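Local coordinates for protein restriction endonuclease R.BpuJI (Bacillus pumilus, PDB 2VLA) that recognises its cognate DNA sequence through this N-terminal domain, as part of a restriction endonuclease that probably cleaves DNA, at residues Leu142-Leu146 against Ile240-Ala244; Ile153-Asp159 against Ile184-Arg188; Ile160-Asn166 against His209-Leu214. All coordinates share one frame. Where two conformers were deposited one is given. Residues are numbered along the deposited sequence.

Interaction 1. Residues Leu142-Leu146 against Ile240-Ala244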
loop_
_atom_site.group_PDB
_atom_site.type_symbol
_atom_site.label_atom_id
_atom_site.label_comp_id
_atom_site.label_asym_id
_atom_site.label_seq_id
_atom_site.Cartn_x
_atom_site.Cartn_y
_atom_site.Cartn_z
ATOM N N LEU A 142 12.477 0.055 -2.590
ATOM C CA LEU A 142 13.566 0.921 -2.235
ATOM C C LEU A 142 14.937 0.216 -2.473
ATOM O O LEU A 142 15.867 0.821 -2.984
ATOM C CB LEU A 142 13.434 1.345 -0.773
ATOM C CG LEU A 142 12.300 2.365 -0.518
ATOM C CD1 LEU A 142 12.219 2.593 0.982
ATOM C CD2 LEU A 142 12.527 3.716 -1.288
ATOM N N GLN A 143 15.048 -1.071 -2.114
ATOM C CA GLN A 143 16.277 -1.776 -2.378
ATOM C C GLN A 143 16.558 -1.961 -3.875
ATOM O O GLN A 143 17.692 -1.854 -4.313
ATOM C CB GLN A 143 16.288 -3.125 -1.664
ATOM C CG GLN A 143 17.630 -3.892 -1.776
ATOM C CD GLN A 143 18.743 -3.235 -1.002
ATOM O OE1 GLN A 143 18.511 -2.429 -0.123
ATOM N NE2 GLN A 143 19.959 -3.702 -1.233
ATOM N N VAL A 144 15.513 -2.230 -4.659
ATOM C CA VAL A 144 15.674 -2.314 -6.111
ATOM C C VAL A 144 16.213 -0.962 -6.668
ATOM O O VAL A 144 17.127 -0.932 -7.481
ATOM C CB VAL A 144 14.334 -2.681 -6.789
ATOM C CG1 VAL A 144 14.370 -2.413 -8.314
ATOM C CG2 VAL A 144 13.967 -4.129 -6.518
ATOM N N LEU A 145 15.655 0.146 -6.179
ATOM C CA LEU A 145 16.097 1.468 -6.641
ATOM C C LEU A 145 17.548 1.758 -6.215
ATOM O O LEU A 145 18.333 2.320 -6.998
ATOM C CB LEU A 145 15.147 2.555 -6.123
ATOM C CG LEU A 145 13.747 2.557 -6.759
ATOM C CD1 LEU A 145 12.844 3.495 -5.992
ATOM C CD2 LEU A 145 13.807 2.942 -8.242
ATOM N N LEU A 146 17.908 1.382 -4.978
ATOM C CA LEU A 146 19.301 1.547 -4.518
ATOM C C LEU A 146 20.235 0.741 -5.403
ATOM O O LEU A 146 21.280 1.219 -5.820
ATOM C CB LEU A 146 19.468 1.096 -3.066
ATOM C CG LEU A 146 18.934 2.054 -2.001
ATOM C CD1 LEU A 146 18.866 1.328 -0.681
ATOM C CD2 LEU A 146 19.791 3.313 -1.881
ATOM N N ILE A 240 15.418 6.151 3.711
ATOM C CA ILE A 240 15.509 5.184 2.616
ATOM C C ILE A 240 16.272 3.940 3.064
ATOM O O ILE A 240 15.823 2.806 2.865
ATOM C CB ILE A 240 16.206 5.783 1.388
ATOM C CG1 ILE A 240 15.300 6.841 0.726
ATOM C CG2 ILE A 240 16.566 4.691 0.395
ATOM C CD1 ILE A 240 16.041 7.724 -0.268
ATOM N N ASN A 241 17.408 4.142 3.692
ATOM C CA ASN A 241 18.225 3.000 4.073
ATOM C C ASN A 241 17.578 2.152 5.189
ATOM O O ASN A 241 17.624 0.907 5.145
ATOM C CB ASN A 241 19.629 3.447 4.452
ATOM C CG ASN A 241 20.556 3.540 3.243
ATOM O OD1 ASN A 241 20.783 2.555 2.546
ATOM N ND2 ASN A 241 21.075 4.726 2.985
ATOM N N TYR A 242 16.985 2.796 6.167
ATOM C CA TYR A 242 16.331 2.080 7.226
ATOM C C TYR A 242 15.239 1.155 6.671
ATOM O O TYR A 242 15.218 -0.046 6.980
ATOM C CB TYR A 242 15.750 3.044 8.259
ATOM C CG TYR A 242 14.925 2.356 9.316
ATOM C CD1 TYR A 242 15.534 1.591 10.336
ATOM C CD2 TYR A 242 13.535 2.400 9.261
ATOM C CE1 TYR A 242 14.766 0.972 11.306
ATOM C CE2 TYR A 242 12.758 1.792 10.227
ATOM C CZ TYR A 242 13.373 1.044 11.228
ATOM O OH TYR A 242 12.604 0.422 12.173
ATOM N N ILE A 243 14.370 1.693 5.819
ATOM C CA ILE A 243 13.282 0.926 5.336
ATOM C C ILE A 243 13.754 -0.129 4.339
ATOM O O ILE A 243 13.263 -1.255 4.348
ATOM C CB ILE A 243 12.190 1.849 4.706
ATOM C CG1 ILE A 243 11.652 2.808 5.774
ATOM C CG2 ILE A 243 11.066 1.032 4.109
ATOM C CD1 ILE A 243 10.724 3.899 5.226
ATOM N N ALA A 244 14.684 0.245 3.459
ATOM C CA ALA A 244 15.185 -0.692 2.435
ATOM C C ALA A 244 15.754 -1.961 3.061
ATOM O O ALA A 244 15.677 -3.016 2.476
ATOM C CB ALA A 244 16.238 -0.041 1.592
#
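Helices 137-150 and 237-244 meet here inside the DNA recognition domain, in a subdomain whose order of helices and two-stranded hairpin (223-225, 230-232) is consistent with a winged helix. The segment axes pass 9.5 Å apart at 120°, and the backbones come nearest at Q143 and A244, with a CA-CA distance of 5.1 Å. Apolar contact dominates. L142 and L146, one helical turn apart, both point toward the second helix and hold A244 between them: L142 CB lies 3.9 Å and L146 CD1 3.7 Å from A244 CB. Around this centre, L142 CD1 packs on I243 CG2 (3.7 Å), and L146 CD2 on I240 CG2 (4.2 Å). Both leucines also rest on L232 of the hairpin. Polar side chains add only van der Waals contacts at the margin. N241 OD1 comes within 3.9 Å of L146 CD1; Q143, which also touches W247, places OE1 3.7 Å from A244 CB.

Interaction 2. Residues Ile153-Asp159 against Ile184-Arg188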
loop_
_atom_site.group_PDB
_atom_site.type_symbol
_atom_site.label_atom_id
_atom_site.label_comp_id
_atom_site.label_asym_id
_atom_site.label_seq_id
_atom_site.Cartn_x
_atom_site.Cartn_y
_atom_site.Cartn_z
ATOM N N ILE A 153 22.109 2.463 -13.487
ATOM C CA ILE A 153 20.929 2.571 -14.344
ATOM C C ILE A 153 19.780 3.204 -13.579
ATOM O O ILE A 153 19.811 3.282 -12.334
ATOM C CB ILE A 153 20.480 1.211 -14.942
ATOM C CG1 ILE A 153 19.969 0.273 -13.843
ATOM C CG2 ILE A 153 21.627 0.565 -15.726
ATOM C CD1 ILE A 153 19.167 -0.887 -14.364
ATOM N N GLN A 154 18.796 3.707 -14.320
ATOM C CA GLN A 154 17.608 4.240 -13.707
ATOM C C GLN A 154 16.386 3.523 -14.258
ATOM O O GLN A 154 16.414 3.023 -15.372
ATOM C CB GLN A 154 17.518 5.736 -13.974
ATOM C CG GLN A 154 18.667 6.510 -13.342
ATOM C CD GLN A 154 18.746 7.917 -13.810
ATOM O OE1 GLN A 154 18.861 8.181 -15.008
ATOM N NE2 GLN A 154 18.715 8.852 -12.870
ATOM N N LEU A 155 15.358 3.416 -13.435
ATOM C CA LEU A 155 14.177 2.634 -13.759
ATOM C C LEU A 155 12.968 3.509 -14.020
ATOM O O LEU A 155 12.776 4.541 -13.379
ATOM C CB LEU A 155 13.839 1.688 -12.603
ATOM C CG LEU A 155 14.949 0.738 -12.166
ATOM C CD1 LEU A 155 14.408 -0.167 -11.113
ATOM C CD2 LEU A 155 15.438 -0.022 -13.354
ATOM N N SER A 156 12.123 3.042 -14.917
ATOM C CA SER A 156 10.851 3.685 -15.185
ATOM C C SER A 156 9.764 3.061 -14.333
ATOM O O SER A 156 9.946 1.985 -13.738
ATOM C CB SER A 156 10.482 3.523 -16.652
ATOM O OG SER A 156 10.141 2.164 -16.916
ATOM N N LYS A 157 8.611 3.702 -14.303
ATOM C CA LYS A 157 7.452 3.150 -13.634
ATOM C C LYS A 157 7.048 1.819 -14.252
ATOM O O LYS A 157 6.575 0.925 -13.553
ATOM C CB LYS A 157 6.285 4.143 -13.705
ATOM C CG LYS A 157 4.986 3.613 -13.143
ATOM C CD LYS A 157 3.951 4.725 -13.024
ATOM C CE LYS A 157 3.937 5.601 -14.266
ATOM N NZ LYS A 157 2.844 5.226 -15.205
ATOM N N ASP A 158 7.187 1.698 -15.570
ATOM C CA ASP A 158 6.858 0.449 -16.256
ATOM C C ASP A 158 7.815 -0.683 -15.854
ATOM O O ASP A 158 7.394 -1.834 -15.747
ATOM C CB ASP A 158 6.865 0.655 -17.808
ATOM C CG ASP A 158 5.674 1.497 -18.312
ATOM O OD1 ASP A 158 4.562 1.365 -17.748
ATOM O OD2 ASP A 158 5.856 2.257 -19.306
ATOM N N ASP A 159 9.077 -0.353 -15.658
ATOM C CA ASP A 159 10.056 -1.342 -15.171
ATOM C C ASP A 159 9.629 -1.859 -13.803
ATOM O O ASP A 159 9.603 -3.069 -13.570
ATOM C CB ASP A 159 11.432 -0.714 -15.035
ATOM C CG ASP A 159 12.083 -0.399 -16.368
ATOM O OD1 ASP A 159 11.816 -1.117 -17.364
ATOM O OD2 ASP A 159 12.949 0.530 -16.393
ATOM N N ILE A 184 16.899 -6.657 -16.042
ATOM C CA ILE A 184 16.547 -5.429 -16.757
ATOM C C ILE A 184 17.695 -5.020 -17.672
ATOM O O ILE A 184 17.486 -4.690 -18.818
ATOM C CB ILE A 184 16.165 -4.281 -15.783
ATOM C CG1 ILE A 184 14.836 -4.625 -15.087
ATOM C CG2 ILE A 184 16.060 -2.923 -16.536
ATOM C CD1 ILE A 184 14.404 -3.648 -14.000
ATOM N N ILE A 185 18.920 -5.123 -17.180
ATOM C CA ILE A 185 20.074 -4.758 -17.979
ATOM C C ILE A 185 20.205 -5.690 -19.211
ATOM O O ILE A 185 20.468 -5.226 -20.319
ATOM C CB ILE A 185 21.366 -4.798 -17.142
ATOM C CG1 ILE A 185 21.380 -3.619 -16.140
ATOM C CG2 ILE A 185 22.604 -4.762 -18.061
ATOM C CD1 ILE A 185 22.519 -3.688 -15.102
ATOM N N GLU A 186 19.980 -6.984 -19.022
ATOM C CA GLU A 186 20.040 -7.924 -20.147
ATOM C C GLU A 186 18.937 -7.635 -21.159
ATOM O O GLU A 186 19.184 -7.597 -22.369
ATOM C CB GLU A 186 19.932 -9.366 -19.666
ATOM C CG GLU A 186 20.018 -10.389 -20.797
ATOM C CD GLU A 186 19.668 -11.794 -20.352
ATOM O OE1 GLU A 186 20.539 -12.468 -19.756
ATOM O OE2 GLU A 186 18.528 -12.236 -20.618
ATOM N N ASP A 187 17.723 -7.401 -20.668
ATOM C CA ASP A 187 16.613 -7.116 -21.546
ATOM C C ASP A 187 16.875 -5.854 -22.376
ATOM O O ASP A 187 16.650 -5.840 -23.590
ATOM C CB ASP A 187 15.325 -6.971 -20.737
ATOM C CG ASP A 187 14.650 -8.312 -20.457
ATOM O OD1 ASP A 187 15.192 -9.367 -20.891
ATOM O OD2 ASP A 187 13.584 -8.315 -19.786
ATOM N N ARG A 188 17.364 -4.804 -21.731
ATOM C CA ARG A 188 17.652 -3.556 -22.444
ATOM C C ARG A 188 18.716 -3.784 -23.506
ATOM O O ARG A 188 18.675 -3.179 -24.574
ATOM C CB ARG A 188 18.111 -2.468 -21.482
ATOM C CG ARG A 188 17.019 -1.957 -20.561
ATOM C CD ARG A 188 17.512 -0.852 -19.681
ATOM N NE ARG A 188 16.461 -0.362 -18.798
ATOM C CZ ARG A 188 16.622 0.600 -17.899
ATOM N NH1 ARG A 188 17.796 1.193 -17.758
ATOM N NH2 ARG A 188 15.606 0.956 -17.127
HETATM O O HOH W 1 19.304 3.759 -17.172
HETATM O O HOH W 2 13.808 -1.362 -19.195
#
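I153 and L155 supply the apolar centre, lying against the first turn of segment 184-188. I153 CD1 packs on I185 CG1 (3.9 Å) and, more loosely, on I184 CG2 (4.3 Å), while L155 CD2 meets I184 CD1 at 3.8 Å and sits 3.9 Å from R188 NH2. The same CD1 of I153 covers one face of the R188 guanidinium, whose edge is left to oxygen acceptors. In the fold, L155 also pairs by backbone hydrogen bonds with V230 of the hairpin, consistent with the short first strand of a winged helix, and the chain then turns into helix 157-165 through a capping box: D159 N donates to S156 OG, and S156 N to D159 OD2, both at 3.0 Å. D159 OD2 serves twice, also taking R188 NH2 in a 2.8 Å salt bridge. R188 thereby ties helix 177-189 to the start of its neighbour. Its NH2 gives a second 2.8 Å hydrogen bond to Q154 O, and NH1 a weak one of 3.3 Å to the same oxygen. Two waters bridge the polar edge: W1 joins Q154 N (2.9 Å) to R188 NH1 (3.0 Å, weak), and W2 links D159 OD1 (2.7 Å) to R188 NE (2.9 Å).

Interaction 3. Residues Ile160-Asn166 against His209-Leu214. With nucleotides of chain C.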
loop_
_atom_site.group_PDB
_atom_site.type_symbol
_atom_site.label_atom_id
_atom_site.label_comp_id
_atom_site.label_asym_id
_atom_site.label_seq_id
_atom_site.Cartn_x
_atom_site.Cartn_y
_atom_site.Cartn_z
ATOM N N ILE A 160 9.274 -0.949 -12.909
ATOM C CA ILE A 160 8.876 -1.346 -11.568
ATOM C C ILE A 160 7.555 -2.130 -11.599
ATOM O O ILE A 160 7.353 -3.066 -10.818
ATOM C CB ILE A 160 8.766 -0.136 -10.639
ATOM C CG1 ILE A 160 10.125 0.567 -10.520
ATOM C CG2 ILE A 160 8.273 -0.555 -9.268
ATOM C CD1 ILE A 160 10.046 1.939 -9.833
ATOM N N ALA A 161 6.680 -1.791 -12.539
ATOM C CA ALA A 161 5.441 -2.512 -12.707
ATOM C C ALA A 161 5.675 -3.955 -13.134
ATOM O O ALA A 161 5.156 -4.870 -12.517
ATOM C CB ALA A 161 4.528 -1.786 -13.742
ATOM N N TYR A 162 6.406 -4.149 -14.228
ATOM C CA TYR A 162 6.513 -5.475 -14.843
ATOM C C TYR A 162 7.444 -6.363 -14.058
ATOM O O TYR A 162 7.158 -7.538 -13.849
ATOM C CB TYR A 162 7.034 -5.352 -16.275
ATOM C CG TYR A 162 7.130 -6.676 -17.000
ATOM C CD1 TYR A 162 6.012 -7.251 -17.582
ATOM C CD2 TYR A 162 8.331 -7.386 -17.033
ATOM C CE1 TYR A 162 6.086 -8.484 -18.203
ATOM C CE2 TYR A 162 8.421 -8.625 -17.659
ATOM C CZ TYR A 162 7.296 -9.168 -18.244
ATOM O OH TYR A 162 7.381 -10.394 -18.881
ATOM N N TYR A 163 8.580 -5.808 -13.675
ATOM C CA TYR A 163 9.640 -6.636 -13.087
ATOM C C TYR A 163 9.489 -6.835 -11.582
ATOM O O TYR A 163 10.066 -7.783 -11.022
ATOM C CB TYR A 163 11.016 -6.065 -13.407
ATOM C CG TYR A 163 11.395 -6.104 -14.874
ATOM C CD1 TYR A 163 11.937 -7.243 -15.440
ATOM C CD2 TYR A 163 11.225 -4.988 -15.687
ATOM C CE1 TYR A 163 12.305 -7.284 -16.774
ATOM C CE2 TYR A 163 11.576 -5.022 -17.023
ATOM C CZ TYR A 163 12.138 -6.163 -17.553
ATOM O OH TYR A 163 12.489 -6.169 -18.886
ATOM N N VAL A 164 8.734 -5.968 -10.916
ATOM C CA VAL A 164 8.602 -6.001 -9.454
ATOM C C VAL A 164 7.153 -6.168 -8.998
ATOM O O VAL A 164 6.769 -7.253 -8.553
ATOM C CB VAL A 164 9.233 -4.758 -8.807
ATOM C CG1 VAL A 164 9.057 -4.765 -7.288
ATOM C CG2 VAL A 164 10.687 -4.633 -9.211
ATOM N N LEU A 165 6.291 -5.151 -9.227
ATOM C CA LEU A 165 5.003 -5.136 -8.537
ATOM C C LEU A 165 3.926 -6.012 -9.183
ATOM O O LEU A 165 2.890 -6.269 -8.564
ATOM C CB LEU A 165 4.493 -3.721 -8.337
ATOM C CG LEU A 165 5.185 -2.948 -7.212
ATOM C CD1 LEU A 165 4.687 -1.508 -7.216
ATOM C CD2 LEU A 165 4.948 -3.584 -5.822
ATOM N N ASN A 166 4.186 -6.495 -10.405
ATOM C CA ASN A 166 3.318 -7.465 -11.060
ATOM C C ASN A 166 4.028 -8.797 -11.352
ATOM O O ASN A 166 3.501 -9.621 -12.058
ATOM C CB ASN A 166 2.802 -6.903 -12.384
ATOM C CG ASN A 166 1.348 -7.335 -12.701
ATOM O OD1 ASN A 166 0.409 -6.935 -12.016
ATOM N ND2 ASN A 166 1.181 -8.143 -13.752
ATOM N N HIS A 209 -3.117 0.682 -9.397
ATOM C CA HIS A 209 -2.642 0.241 -8.071
ATOM C C HIS A 209 -1.103 0.230 -7.976
ATOM O O HIS A 209 -0.548 0.328 -6.884
ATOM C CB HIS A 209 -3.188 -1.160 -7.705
ATOM C CG HIS A 209 -2.873 -2.201 -8.713
ATOM N ND1 HIS A 209 -3.531 -2.280 -9.917
ATOM C CD2 HIS A 209 -1.955 -3.203 -8.712
ATOM C CE1 HIS A 209 -3.011 -3.257 -10.629
ATOM N NE2 HIS A 209 -2.077 -3.858 -9.899
ATOM N N ILE A 210 -0.443 0.130 -9.110
ATOM C CA ILE A 210 0.978 0.196 -9.172
ATOM C C ILE A 210 1.463 1.625 -9.051
ATOM O O ILE A 210 2.315 1.941 -8.228
ATOM C CB ILE A 210 1.507 -0.510 -10.430
ATOM C CG1 ILE A 210 1.139 -1.996 -10.362
ATOM C CG2 ILE A 210 2.973 -0.281 -10.602
ATOM C CD1 ILE A 210 1.509 -2.829 -11.579
ATOM N N ARG A 211 0.884 2.510 -9.860
ATOM C CA ARG A 211 1.162 3.923 -9.736
ATOM C C ARG A 211 0.896 4.412 -8.309
ATOM O O ARG A 211 1.670 5.175 -7.757
ATOM C CB ARG A 211 0.300 4.725 -10.734
ATOM C CG ARG A 211 0.334 6.222 -10.491
ATOM C CD ARG A 211 1.764 6.769 -10.532
ATOM N NE ARG A 211 1.821 8.191 -10.190
ATOM C CZ ARG A 211 1.886 9.174 -11.079
ATOM N NH1 ARG A 211 1.877 8.895 -12.371
ATOM N NH2 ARG A 211 1.948 10.434 -10.674
ATOM N N GLU A 212 -0.224 4.010 -7.742
ATOM C CA GLU A 212 -0.613 4.530 -6.439
ATOM C C GLU A 212 0.269 4.037 -5.278
ATOM O O GLU A 212 0.566 4.775 -4.393
ATOM C CB GLU A 212 -2.082 4.305 -6.174
ATOM C CG GLU A 212 -2.917 5.236 -7.088
ATOM C CD GLU A 212 -4.412 5.189 -6.893
ATOM O OE1 GLU A 212 -4.944 4.281 -6.254
ATOM O OE2 GLU A 212 -5.085 6.114 -7.441
ATOM N N GLN A 213 0.773 2.824 -5.384
ATOM C CA GLN A 213 1.795 2.389 -4.455
ATOM C C GLN A 213 2.997 3.337 -4.538
ATOM O O GLN A 213 3.507 3.828 -3.505
ATOM C CB GLN A 213 2.189 0.925 -4.733
ATOM C CG GLN A 213 1.155 -0.068 -4.222
ATOM C CD GLN A 213 1.498 -1.490 -4.568
ATOM O OE1 GLN A 213 2.171 -2.191 -3.779
ATOM N NE2 GLN A 213 1.036 -1.956 -5.700
ATOM N N LEU A 214 3.470 3.623 -5.756
ATOM C CA LEU A 214 4.560 4.533 -5.896
ATOM C C LEU A 214 4.202 5.931 -5.334
ATOM O O LEU A 214 5.028 6.588 -4.751
ATOM C CB LEU A 214 5.040 4.615 -7.355
ATOM C CG LEU A 214 5.645 3.323 -7.878
ATOM C CD1 LEU A 214 5.875 3.393 -9.358
ATOM C CD2 LEU A 214 6.924 3.041 -7.177
ATOM P P DC C 3 -2.540 10.679 -9.581
ATOM O OP1 DC C 3 -2.064 11.814 -8.758
ATOM O OP2 DC C 3 -1.901 9.366 -9.513
ATOM O "O5'" DC C 3 -4.088 10.431 -9.276
ATOM C "C5'" DC C 3 -4.989 11.529 -9.227
ATOM C "C4'" DC C 3 -6.413 11.043 -9.195
ATOM O "O4'" DC C 3 -6.772 10.483 -10.472
ATOM C "C3'" DC C 3 -6.653 9.917 -8.195
ATOM O "O3'" DC C 3 -7.856 10.080 -7.469
ATOM C "C2'" DC C 3 -6.750 8.681 -9.085
ATOM C "C1'" DC C 3 -7.506 9.305 -10.228
ATOM N N1 DC C 3 -7.582 8.521 -11.437
ATOM C C2 DC C 3 -8.727 8.601 -12.255
ATOM O O2 DC C 3 -9.656 9.411 -11.978
ATOM N N3 DC C 3 -8.768 7.828 -13.357
ATOM C C4 DC C 3 -7.766 7.006 -13.651
ATOM N N4 DC C 3 -7.856 6.278 -14.753
ATOM C C5 DC C 3 -6.627 6.904 -12.817
ATOM C C6 DC C 3 -6.593 7.638 -11.718
ATOM P P DC C 2 -0.252 8.784 -15.512
ATOM O OP1 DC C 2 1.127 9.021 -15.077
ATOM O OP2 DC C 2 -0.720 7.389 -15.679
ATOM O "O5'" DC C 2 -1.228 9.462 -14.470
ATOM C "C5'" DC C 2 -1.119 10.814 -14.204
ATOM C "C4'" DC C 2 -2.303 11.237 -13.401
ATOM O "O4'" DC C 2 -3.485 11.168 -14.213
ATOM C "C3'" DC C 2 -2.570 10.364 -12.183
ATOM O "O3'" DC C 2 -2.527 11.222 -11.059
ATOM C "C2'" DC C 2 -3.941 9.732 -12.455
ATOM C "C1'" DC C 2 -4.573 10.713 -13.434
ATOM N N1 DC C 2 -5.556 10.191 -14.419
ATOM C C2 DC C 2 -6.792 10.832 -14.569
ATOM O O2 DC C 2 -7.090 11.757 -13.825
ATOM N N3 DC C 2 -7.639 10.399 -15.537
ATOM C C4 DC C 2 -7.290 9.392 -16.333
ATOM N N4 DC C 2 -8.165 9.019 -17.294
ATOM C C5 DC C 2 -6.030 8.737 -16.208
ATOM C C6 DC C 2 -5.194 9.183 -15.254
HETATM O O HOH W 3 -0.005 -5.939 -9.636
HETATM O O HOH W 4 1.266 -4.673 -6.800
#
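I210 points across the interface and overlaps A161 and L165: I210 CG2 is 3.8 Å from A161 CB and 4.0 Å from L165 CD1. Helices 157-165 and 203-219, whose segment axes cross at 82° and pass 10.7 Å apart, are consistent with the two helices of a helix-turn-helix, here separated by an insertion that includes helix 177-189. The apolar line continues with I160 CD1 against L214 CD2 (4.2 Å). L165 CD2 also lies 3.7 Å from Q213 OE1, an oxygen that bonds Q137. Helix 157-165 ends in a wider pi-type turn (161-165), with L165 N bonded to I160 O at 2.8 Å. Beyond it, ordered water fills the gap between the helices. W3 lies 2.6 Å from N166 OD1 and 2.9 Å from H209 NE2, and W4 takes Q213 NE2 (2.9 Å), whose other bond is to H209 O (3.0 Å); L165 O is 3.1 Å from W3 and 2.9 Å from W4. The amide nitrogen of N166 is held by Q8. R211 points away from this buried interface, and its guanidinium lies at the DNA backbone of chain C. One face is set over OP2 of nucleotide DC3, and R211 NH1 stands 2.8 Å from OP1 of DC2.

How the interactions relate
Helix 157-165 supplies one segment each to interactions 2 and 3, whose centres are 13 Å apart; Y163 ties them further, its OH 2.6 Å from D187 OD2 in a probable hydrogen bond. Helix 137-150 brings interaction 1 against both: V144 CG1 touches L155 CD1 at 3.6 Å, and L145 CD2 lies 4.2 Å from I160 CD1, through residues that take no part in its contact with 240-244. Distance from the DNA separates them. Interaction 3 carries R211 and E212 to the bound strand, interaction 2 contributes K157, which packs on a phosphate and beside R211 (CD-CD 3.9 Å), whereas the nearest atom of interaction 1 is about 16 Å from the nucleic acid.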